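Local coordinates for protein PA1221 (Pseudomonas aeruginosa, PDB 4DG8) that is an AMP-binding enzyme of the ANL superfamily that holds adenosine monophosphate and also carries a phosphopantetheine attachment region, at residues I91-A96 with L127-S132. Sequence-based numbering, arbitrary orientation.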
ATOM      1  N   ILE A  91       7.871   3.130 -13.982  1.00 27.27           N
ATOM      2  CA  ILE A  91       8.498   4.124 -13.111  1.00 22.36           C
ATOM      3  C   ILE A  91       8.565   5.508 -13.785  1.00 22.78           C
ATOM      4  O   ILE A  91       8.199   6.545 -13.193  1.00 23.74           O
ATOM      5  CB  ILE A  91       9.946   3.683 -12.725  1.00 19.86           C
ATOM      6  CG1 ILE A  91       9.955   2.320 -12.018  1.00 29.21           C
ATOM      7  CG2 ILE A  91      10.634   4.768 -11.882  1.00 18.25           C
ATOM      8  CD1 ILE A  91       9.125   2.259 -10.745  1.00 30.12           C
ATOM      9  N   THR A  92       9.038   5.518 -15.029  1.00 23.23           N
ATOM     10  CA  THR A  92       9.039   6.740 -15.825  1.00 24.36           C
ATOM     11  C   THR A  92       7.620   7.330 -15.973  1.00 25.62           C
ATOM     12  O   THR A  92       7.434   8.558 -15.919  1.00 29.10           O
ATOM     13  CB  THR A  92       9.660   6.479 -17.209  1.00 25.46           C
ATOM     14  OG1 THR A  92      10.926   5.827 -17.037  1.00 21.33           O
ATOM     15  CG2 THR A  92       9.844   7.772 -17.997  1.00 23.04           C
ATOM     16  N   CYS A  93       6.624   6.472 -16.162  1.00 19.83           N
ATOM     17  CA  CYS A  93       5.236   6.945 -16.225  1.00 26.20           C
ATOM     18  C   CYS A  93       4.848   7.675 -14.956  1.00 21.80           C
ATOM     19  O   CYS A  93       4.222   8.728 -15.009  1.00 23.34           O
ATOM     20  CB  CYS A  93       4.251   5.781 -16.404  1.00 23.38           C
ATOM     21  SG  CYS A  93       4.107   5.172 -18.071  1.00 28.77           S
ATOM     22  N   LEU A  94       5.196   7.097 -13.809  1.00 17.95           N
ATOM     23  CA  LEU A  94       4.791   7.713 -12.545  1.00 22.94           C
ATOM     24  C   LEU A  94       5.392   9.108 -12.431  1.00 25.86           C
ATOM     25  O   LEU A  94       4.717  10.063 -12.005  1.00 26.46           O
ATOM     26  CB  LEU A  94       5.237   6.866 -11.343  1.00 18.53           C
ATOM     27  CG  LEU A  94       4.688   5.437 -11.254  1.00 18.83           C
ATOM     28  CD1 LEU A  94       5.188   4.801  -9.971  1.00 23.17           C
ATOM     29  CD2 LEU A  94       3.157   5.424 -11.293  1.00 18.54           C
ATOM     30  N   LEU A  95       6.668   9.235 -12.802  1.00 18.61           N
ATOM     31  CA  LEU A  95       7.286  10.554 -12.683  1.00 14.99           C
ATOM     32  C   LEU A  95       6.686  11.542 -13.697  1.00 16.51           C
ATOM     33  O   LEU A  95       6.519  12.717 -13.391  1.00 17.69           O
ATOM     34  CB  LEU A  95       8.822  10.477 -12.835  1.00 20.71           C
ATOM     35  CG  LEU A  95       9.616  11.779 -12.721  1.00 20.50           C
ATOM     36  CD1 LEU A  95       9.369  12.452 -11.354  1.00 23.05           C
ATOM     37  CD2 LEU A  95      11.121  11.525 -12.948  1.00 24.27           C
ATOM     38  N   ALA A  96       6.397  11.076 -14.912  1.00 23.63           N
ATOM     39  CA  ALA A  96       5.882  11.972 -15.950  1.00 22.35           C
ATOM     40  C   ALA A  96       4.476  12.475 -15.565  1.00 21.50           C
ATOM     41  O   ALA A  96       4.122  13.653 -15.779  1.00 20.79           O
ATOM     42  CB  ALA A  96       5.859  11.266 -17.293  1.00 19.39           C
ATOM     43  N   LEU A 127      -7.212   8.394 -18.993  1.00 26.15           N
ATOM     44  CA  LEU A 127      -6.380   7.666 -19.927  1.00 18.78           C
ATOM     45  C   LEU A 127      -5.533   6.662 -19.145  1.00 28.82           C
ATOM     46  O   LEU A 127      -5.129   6.928 -18.004  1.00 29.17           O
ATOM     47  CB  LEU A 127      -5.487   8.668 -20.675  1.00 20.99           C
ATOM     48  CG  LEU A 127      -4.432   8.086 -21.618  1.00 33.15           C
ATOM     49  CD1 LEU A 127      -5.124   7.215 -22.658  1.00 45.81           C
ATOM     50  CD2 LEU A 127      -3.632   9.192 -22.288  1.00 30.38           C
ATOM     51  N   ILE A 128      -5.234   5.524 -19.754  1.00 23.50           N
ATOM     52  CA  ILE A 128      -4.419   4.532 -19.080  1.00 22.51           C
ATOM     53  C   ILE A 128      -3.150   4.280 -19.885  1.00 31.64           C
ATOM     54  O   ILE A 128      -3.213   3.936 -21.074  1.00 30.00           O
ATOM     55  CB  ILE A 128      -5.173   3.199 -18.875  1.00 22.03           C
ATOM     56  CG1 ILE A 128      -6.403   3.394 -17.977  1.00 29.68           C
ATOM     57  CG2 ILE A 128      -4.229   2.121 -18.297  1.00 19.68           C
ATOM     58  CD1 ILE A 128      -7.336   2.189 -17.958  1.00 32.07           C
ATOM     59  N   LEU A 129      -2.001   4.426 -19.233  1.00 29.15           N
ATOM     60  CA  LEU A 129      -0.729   4.220 -19.918  1.00 20.59           C
ATOM     61  C   LEU A 129      -0.370   2.750 -19.821  1.00 24.02           C
ATOM     62  O   LEU A 129      -0.062   2.264 -18.747  1.00 23.86           O
ATOM     63  CB  LEU A 129       0.357   5.056 -19.245  1.00 25.82           C
ATOM     64  CG  LEU A 129       0.143   6.564 -19.356  1.00 25.18           C
ATOM     65  CD1 LEU A 129       1.259   7.307 -18.639  1.00 25.65           C
ATOM     66  CD2 LEU A 129       0.086   6.951 -20.835  1.00 22.20           C
ATOM     67  N   ASP A 130      -0.387   2.049 -20.951  1.00 23.13           N
ATOM     68  CA  ASP A 130      -0.173   0.609 -20.938  1.00 24.11           C
ATOM     69  C   ASP A 130       1.304   0.336 -21.099  1.00 26.80           C
ATOM     70  O   ASP A 130       1.871   0.635 -22.143  1.00 27.31           O
ATOM     71  CB  ASP A 130      -0.946  -0.045 -22.096  1.00 28.11           C
ATOM     72  CG  ASP A 130      -0.867  -1.570 -22.070  1.00 32.44           C
ATOM     73  OD1 ASP A 130       0.004  -2.119 -21.375  1.00 31.52           O
ATOM     74  OD2 ASP A 130      -1.677  -2.223 -22.748  1.00 34.16           O
ATOM     75  N   CYS A 131       1.941  -0.193 -20.056  1.00 30.72           N
ATOM     76  CA  CYS A 131       3.375  -0.472 -20.106  1.00 34.00           C
ATOM     77  C   CYS A 131       3.714  -1.920 -20.394  1.00 44.48           C
ATOM     78  O   CYS A 131       4.891  -2.268 -20.428  1.00 51.36           O
ATOM     79  CB  CYS A 131       4.081  -0.050 -18.809  1.00 24.41           C
ATOM     80  SG  CYS A 131       3.995   1.701 -18.478  1.00 29.63           S
ATOM     81  N   SER A 132       2.706  -2.773 -20.572  1.00 39.69           N
ATOM     82  CA  SER A 132       2.984  -4.194 -20.791  1.00 42.04           C
ATOM     83  C   SER A 132       3.790  -4.380 -22.070  1.00 39.98           C
ATOM     84  O   SER A 132       3.718  -3.571 -22.997  1.00 40.30           O
ATOM     85  CB  SER A 132       1.696  -5.013 -20.850  1.00 44.70           C
ATOM     86  OG  SER A 132       0.844  -4.548 -21.882  1.00 48.99           O
TER
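Two cysteine sulfurs, C93 SG and C131 SG, meet at 3.5 Å, too far apart for a disulfide, and pack as apolar neighbours in a buried setting. The contact illustrates how one small side chain can bring a helix into touch with one strand of a sheet. C93 is the one residue of 91-96 to touch 127-132, and its sulfur does most of the work: besides C131 SG it meets L129, with C93 SG 3.6 Å from L129 CD1, while C93 CB lies 4.0 Å from the same methyl. In L129 a chi1 of -65° sets CG beside the backbone N, opposite the carbonyl carbon, and carries CD1 out to the cysteine; its CB stays close to C93 SG as well. Helix 88-99 is the connecting helix of a beta-alpha-beta crossover between the parallel neighbours 79-83 and 103-106, and it packs here over strand 125-130, on the other side of 79-83 from 103-106. L94 of the same helix rests on V82 of strand 79-83. V146, just past strand 143-145, touches both cysteines, and helix 55-72 packs against T92, L95 and A96. At the end of the strand, D130 points its CB away from the helix, and the chain turns on into C131 and S132. D130 OD1 closes an Asx turn by accepting S132 N at 2.9 Å. The hydroxyl S132 OG, also paired with T134 O, meets D130 OD1 at 2.6 Å on the syn side.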